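Local coordinates for protein rhomboid protease GlpG (Haemophilus influenzae, PDB 2NR9) that probably cleaves transmembrane segments of membrane proteins within the lipid bilayer, as a rhomboid serine protease working through a serine-histidine dyad, at residues K131-L136 and I182-R187. The protein carries 2 engineered substitutions. Numbering follows the deposited sequence. Where two conformers were deposited one is given.
With PQE (3,6,12,15,18,21,24-heptaoxahexatriacontan-1-ol), chain E; PA6 ((R)-2-(formyloxy)-3-(phosphonooxy)propyl pentanoate), chain D.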
ATOM      1  N   LYS A 131      -0.228   9.674  15.670  1.00 66.95           N
ATOM      2  CA  LYS A 131      -0.201  11.096  16.007  1.00 68.41           C
ATOM      3  C   LYS A 131      -1.432  11.552  16.798  1.00 68.49           C
ATOM      4  O   LYS A 131      -1.315  12.335  17.741  1.00 68.52           O
ATOM      5  CB  LYS A 131      -0.049  11.930  14.726  1.00 69.51           C
ATOM      6  CG  LYS A 131      -0.564  13.363  14.819  1.00 71.20           C
ATOM      7  CD  LYS A 131       0.208  14.195  15.832  1.00 72.53           C
ATOM      8  CE  LYS A 131      -0.369  15.607  15.919  1.00 73.12           C
ATOM      9  NZ  LYS A 131       0.284  16.416  16.989  1.00 73.66           N
ATOM     10  N   LEU A 132      -2.601  11.037  16.433  1.00 68.38           N
ATOM     11  CA  LEU A 132      -3.846  11.447  17.081  1.00 69.86           C
ATOM     12  C   LEU A 132      -4.139  10.680  18.371  1.00 72.67           C
ATOM     13  O   LEU A 132      -3.640  11.028  19.436  1.00 72.91           O
ATOM     14  CB  LEU A 132      -5.026  11.329  16.110  1.00 68.34           C
ATOM     15  CG  LEU A 132      -4.960  12.196  14.847  1.00 67.33           C
ATOM     16  CD1 LEU A 132      -6.182  11.966  13.969  1.00 66.71           C
ATOM     17  CD2 LEU A 132      -4.829  13.670  15.215  1.00 67.18           C
ATOM     18  N   ASN A 133      -4.965   9.646  18.263  1.00 76.14           N
ATOM     19  CA  ASN A 133      -5.350   8.836  19.412  1.00 79.04           C
ATOM     20  C   ASN A 133      -4.171   8.054  19.989  1.00 80.92           C
ATOM     21  O   ASN A 133      -4.349   6.963  20.531  1.00 81.09           O
ATOM     22  CB  ASN A 133      -6.468   7.867  19.016  1.00 79.69           C
ATOM     23  CG  ASN A 133      -7.643   8.567  18.348  1.00 79.83           C
ATOM     24  OD1 ASN A 133      -8.484   7.926  17.717  1.00 80.08           O
ATOM     25  ND2 ASN A 133      -7.695   9.889  18.472  1.00 80.17           N
ATOM     26  N   HIS A 134      -2.978   8.636  19.902  1.00 83.43           N
ATOM     27  CA  HIS A 134      -1.751   7.985  20.373  1.00 85.53           C
ATOM     28  C   HIS A 134      -1.927   7.026  21.554  1.00 87.35           C
ATOM     29  O   HIS A 134      -1.977   7.444  22.711  1.00 87.53           O
ATOM     30  CB  HIS A 134      -0.665   9.018  20.679  0.50 85.34           C
ATOM     31  CG  HIS A 134       0.552   8.435  21.328  0.50 85.27           C
ATOM     32  ND1 HIS A 134       1.308   7.447  20.737  0.50 85.23           N
ATOM     33  CD2 HIS A 134       1.170   8.737  22.495  0.50 85.27           C
ATOM     34  CE1 HIS A 134       2.318   7.135  21.530  0.50 85.22           C
ATOM     35  NE2 HIS A 134       2.262   7.909  22.600  0.50 85.28           N
ATOM     36  N   HIS A 135      -1.980   5.734  21.243  1.00 89.67           N
ATOM     37  CA  HIS A 135      -2.109   4.681  22.245  1.00 91.68           C
ATOM     38  C   HIS A 135      -1.972   3.328  21.573  1.00 92.73           C
ATOM     39  O   HIS A 135      -1.056   2.561  21.867  1.00 92.97           O
ATOM     40  CB  HIS A 135      -3.460   4.760  22.961  1.00 92.28           C
ATOM     41  CG  HIS A 135      -3.571   5.905  23.915  1.00 92.82           C
ATOM     42  ND1 HIS A 135      -2.874   5.951  25.103  1.00 92.93           N
ATOM     43  CD2 HIS A 135      -4.333   7.023  23.883  1.00 93.06           C
ATOM     44  CE1 HIS A 135      -3.179   7.062  25.748  1.00 93.02           C
ATOM     45  NE2 HIS A 135      -4.064   7.730  25.031  1.00 93.09           N
ATOM     46  N   LEU A 136      -2.895   3.047  20.662  1.00 93.88           N
ATOM     47  CA  LEU A 136      -2.907   1.798  19.919  1.00 94.99           C
ATOM     48  C   LEU A 136      -1.573   1.473  19.244  1.00 95.84           C
ATOM     49  O   LEU A 136      -1.425   0.424  18.618  1.00 95.80           O
ATOM     50  CB  LEU A 136      -4.065   1.795  18.917  1.00 95.10           C
ATOM     51  CG  LEU A 136      -4.481   3.171  18.385  1.00 95.02           C
ATOM     52  CD1 LEU A 136      -3.334   3.870  17.676  1.00 95.13           C
ATOM     53  CD2 LEU A 136      -5.696   3.064  17.480  1.00 95.20           C
ATOM     54  N   ILE A 182     -10.425  10.338   9.621  1.00 52.52           N
ATOM     55  CA  ILE A 182     -11.833   9.995   9.723  1.00 53.83           C
ATOM     56  C   ILE A 182     -12.074   8.931  10.802  1.00 54.53           C
ATOM     57  O   ILE A 182     -12.942   9.096  11.655  1.00 56.50           O
ATOM     58  CB  ILE A 182     -12.393   9.532   8.370  1.00 52.55           C
ATOM     59  CG1 ILE A 182     -12.403  10.705   7.384  1.00 53.17           C
ATOM     60  CG2 ILE A 182     -13.797   8.963   8.539  1.00 53.59           C
ATOM     61  CD1 ILE A 182     -12.761  10.321   5.971  1.00 52.20           C
ATOM     62  N   ASP A 183     -11.281   7.861  10.779  1.00 55.42           N
ATOM     63  CA  ASP A 183     -11.396   6.798  11.788  1.00 57.10           C
ATOM     64  C   ASP A 183     -11.098   7.314  13.189  1.00 58.42           C
ATOM     65  O   ASP A 183     -11.723   6.894  14.164  1.00 59.28           O
ATOM     66  CB  ASP A 183     -10.469   5.631  11.456  1.00 55.86           C
ATOM     67  CG  ASP A 183     -11.017   4.751  10.365  1.00 56.42           C
ATOM     68  OD1 ASP A 183     -12.227   4.873  10.060  1.00 55.62           O
ATOM     69  OD2 ASP A 183     -10.258   3.905   9.843  1.00 55.55           O
ATOM     70  N   SER A 184     -10.092   8.170  13.295  1.00 59.84           N
ATOM     71  CA  SER A 184      -9.746   8.770  14.568  1.00 61.36           C
ATOM     72  C   SER A 184     -10.962   9.533  15.090  1.00 62.42           C
ATOM     73  O   SER A 184     -11.339   9.395  16.255  1.00 62.63           O
ATOM     74  CB  SER A 184      -8.551   9.709  14.409  1.00 61.20           C
ATOM     75  OG  SER A 184      -8.236  10.346  15.635  1.00 62.79           O
ATOM     76  N   LYS A 185     -11.603  10.294  14.204  1.00 63.03           N
ATOM     77  CA  LYS A 185     -12.794  11.057  14.568  1.00 64.48           C
ATOM     78  C   LYS A 185     -13.941  10.160  15.009  1.00 64.85           C
ATOM     79  O   LYS A 185     -14.556  10.394  16.048  1.00 64.70           O
ATOM     80  CB  LYS A 185     -13.266  11.946  13.412  1.00 65.10           C
ATOM     81  CG  LYS A 185     -14.627  12.574  13.685  1.00 66.23           C
ATOM     82  CD  LYS A 185     -15.160  13.388  12.519  1.00 67.10           C
ATOM     83  CE  LYS A 185     -16.592  13.854  12.814  1.00 67.46           C
ATOM     84  NZ  LYS A 185     -17.129  14.781  11.763  1.00 67.84           N
ATOM     85  N   LEU A 186     -14.267   9.169  14.182  1.00 65.47           N
ATOM     86  CA  LEU A 186     -15.366   8.246  14.479  1.00 65.27           C
ATOM     87  C   LEU A 186     -15.152   7.541  15.813  1.00 65.60           C
ATOM     88  O   LEU A 186     -16.105   7.209  16.512  1.00 64.75           O
ATOM     89  CB  LEU A 186     -15.531   7.224  13.351  1.00 65.01           C
ATOM     90  CG  LEU A 186     -15.901   7.814  11.986  1.00 64.92           C
ATOM     91  CD1 LEU A 186     -16.031   6.716  10.939  1.00 64.67           C
ATOM     92  CD2 LEU A 186     -17.192   8.621  12.089  1.00 64.92           C
ATOM     93  N   ARG A 187     -13.885   7.310  16.139  1.00 65.86           N
ATOM     94  CA  ARG A 187     -13.482   6.691  17.397  1.00 65.91           C
ATOM     95  C   ARG A 187     -13.859   7.602  18.572  1.00 66.72           C
ATOM     96  O   ARG A 187     -14.579   7.197  19.484  1.00 66.18           O
ATOM     97  CB  ARG A 187     -11.964   6.464  17.372  1.00 65.41           C
ATOM     98  CG  ARG A 187     -11.362   5.922  18.648  1.00 65.71           C
ATOM     99  CD  ARG A 187     -11.802   4.508  18.916  1.00 65.28           C
ATOM    100  NE  ARG A 187     -11.083   3.928  20.043  1.00 65.48           N
ATOM    101  CZ  ARG A 187     -11.349   2.738  20.564  1.00 65.43           C
ATOM    102  NH1 ARG A 187     -12.335   2.003  20.068  1.00 65.47           N
ATOM    103  NH2 ARG A 187     -10.640   2.287  21.591  1.00 65.73           N
TER
HETATM  104  O47 PQE E 204     -13.804   3.670   8.144  1.00 73.31           O
HETATM  105  C68 PQE E 204     -14.358   4.223   6.940  1.00 74.22           C
HETATM  106  C52 PQE E 204     -14.491   5.737   7.079  1.00 74.30           C
HETATM  107  O70 PQE E 204     -14.480   6.351   5.787  1.00 74.39           O
HETATM  108  C55 PQE E 204     -13.164   6.739   5.395  1.00 74.22           C
HETATM  109  C58 PQE E 204     -13.220   7.477   4.063  1.00 74.36           C
HETATM  110  O71 PQE E 204     -12.309   6.873   3.144  1.00 74.55           O
HETATM  111  C61 PQE E 204     -11.139   7.669   2.942  1.00 74.00           C
HETATM  112  C62 PQE E 204     -11.074   8.099   1.482  1.00 73.54           C
HETATM  113  C63 PQE E 204      -9.802   8.879   1.183  1.00 73.54           C
HETATM  114  C66 PQE E 204      -9.627   9.064  -0.320  1.00 73.91           C
HETATM  115  C67 PQE E 204      -9.090  10.450  -0.644  1.00 74.77           C
HETATM  116  O72 PQE E 204      -9.817  11.002  -1.740  1.00 75.95           O
HETATM  117  C65 PQE E 204      -9.080  10.936  -2.960  1.00 76.23           C
HETATM  118  C64 PQE E 204      -7.642  11.385  -2.718  1.00 76.70           C
HETATM  119  O73 PQE E 204      -6.928  11.353  -3.954  1.00 77.48           O
HETATM  120  C60 PQE E 204      -5.634  11.948  -3.846  1.00 77.80           C
HETATM  121  C59 PQE E 204      -5.071  12.181  -5.246  1.00 78.10           C
HETATM  122  O74 PQE E 204      -5.106  13.572  -5.557  1.00 77.91           O
HETATM  123  C57 PQE E 204      -4.018  14.271  -4.953  1.00 78.36           C
HETATM  124  C56 PQE E 204      -2.998  14.638  -6.022  1.00 78.72           C
HETATM  125  O75 PQE E 204      -1.757  13.988  -5.755  1.00 79.37           O
HETATM  126  C54 PQE E 204      -0.968  13.867  -6.937  1.00 80.24           C
HETATM  127  C53 PQE E 204       0.413  14.466  -6.696  1.00 81.61           C
HETATM  128  O76 PQE E 204       1.216  14.267  -7.860  1.00 83.02           O
HETATM  129  C51 PQE E 204       2.434  15.003  -7.801  1.00 84.22           C
HETATM  130  C50 PQE E 204       3.526  14.233  -8.536  1.00 85.23           C
HETATM  131  C49 PQE E 204       4.891  14.513  -7.919  1.00 86.43           C
HETATM  132  C48 PQE E 204       5.907  14.896  -8.990  1.00 87.84           C
HETATM  133  C47 PQE E 204       6.639  16.182  -8.620  1.00 88.78           C
HETATM  134  C46 PQE E 204       7.981  16.280  -9.341  1.00 89.67           C
HETATM  135  C45 PQE E 204       7.888  17.198 -10.556  1.00 90.33           C
HETATM  136  C44 PQE E 204       8.863  16.765 -11.647  1.00 90.64           C
HETATM  137  C43 PQE E 204       9.074  17.877 -12.669  1.00 91.00           C
HETATM  138  C42 PQE E 204      10.361  17.659 -13.460  1.00 91.34           C
HETATM  139  C41 PQE E 204      11.497  18.520 -12.916  1.00 91.41           C
HETATM  140  C40 PQE E 204      12.174  19.298 -14.025  1.00 91.24           C
HETATM  141  O32 PA6 D 203     -17.627  14.824   4.606  1.00127.34           O
HETATM  142  C31 PA6 D 203     -16.712  14.179   5.095  1.00127.41           C
HETATM  143  C32 PA6 D 203     -15.471  14.867   5.613  1.00127.55           C
HETATM  144  C33 PA6 D 203     -15.722  15.372   7.029  1.00127.72           C
HETATM  145  C34 PA6 D 203     -14.849  14.635   8.040  1.00127.81           C
HETATM  146  C35 PA6 D 203     -13.435  14.476   7.525  1.00127.86           C
HETATM  147  O31 PA6 D 203     -16.825  12.731   5.175  1.00127.26           O
HETATM  148  C3  PA6 D 203     -18.028  12.080   4.771  1.00127.07           C
HETATM  149  C2  PA6 D 203     -17.835  10.567   4.829  1.00126.94           C
HETATM  150  O21 PA6 D 203     -16.866  10.168   3.858  1.00126.92           O
HETATM  151  C21 PA6 D 203     -15.576  10.838   3.783  1.00126.84           C
HETATM  152  O22 PA6 D 203     -14.817  10.607   2.856  1.00126.71           O
HETATM  153  C1  PA6 D 203     -17.367  10.155   6.223  1.00126.93           C
HETATM  154  O11 PA6 D 203     -17.947  11.014   7.206  1.00126.96           O
HETATM  155  P   PA6 D 203     -17.432  10.979   8.733  1.00126.95           P
HETATM  156  O13 PA6 D 203     -16.424  12.102   8.808  1.00126.91           O
HETATM  157  O14 PA6 D 203     -18.680  11.210   9.551  1.00126.94           O
HETATM  158  O12 PA6 D 203     -16.839   9.598   8.882  1.00127.00           O
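Ser184, on helix 166-191, meets two side chains of the loop that follows helix 116-131: the apolar Leu132 and the amide of Asn133. The polar part centres on Ser184 OG, which lies 2.9 Å from Asn133 ND2 and 3.2 Å from Asn133 OD1. Its chi1 of 178° turns OG away from the backbone N and out toward the loop, where it comes in obliquely, raised above the amide plane and facing both amide atoms. Serine suits this buried position, being small enough to let the loop approach closely, and the asparagine amide offers its hydroxyl a polar group.

Apolar contact comes from Leu132, the first residue to leave helical geometry, whose methyls can cover the serine where the helix ends. Its CD1 crowds Ser184 OG at 3.1 Å and Ser184 CB at 3.3 Å, the latter tighter than usual van der Waals contact. Further along the helix, the aliphatic base of Arg187 passes beside the amide, its CG 3.6 Å from Asn133 OD1. Arginine fits this exposed position, since its methylenes can pack while the charged group continues outward.

Neighbouring helix residues serve other surfaces. Asp183 OD1 accepts a 2.8 Å hydrogen bond from O47 of the detergent PQE, while its OD2 forms a salt bridge with Lys88 and a hydrogen bond with Tyr125; Ile182 packs against PQE and the lipid-like PA6, Leu186 against the PA6 phosphate.

Away from catalytic Ser116 and His169, this small mixed polar and apolar contact lies at the predicted cytoplasmic side of the rhomboid helical bundle, joining the loop after the nucleophile-bearing helix 116-131 to the last turns of the histidine-bearing helix 166-191.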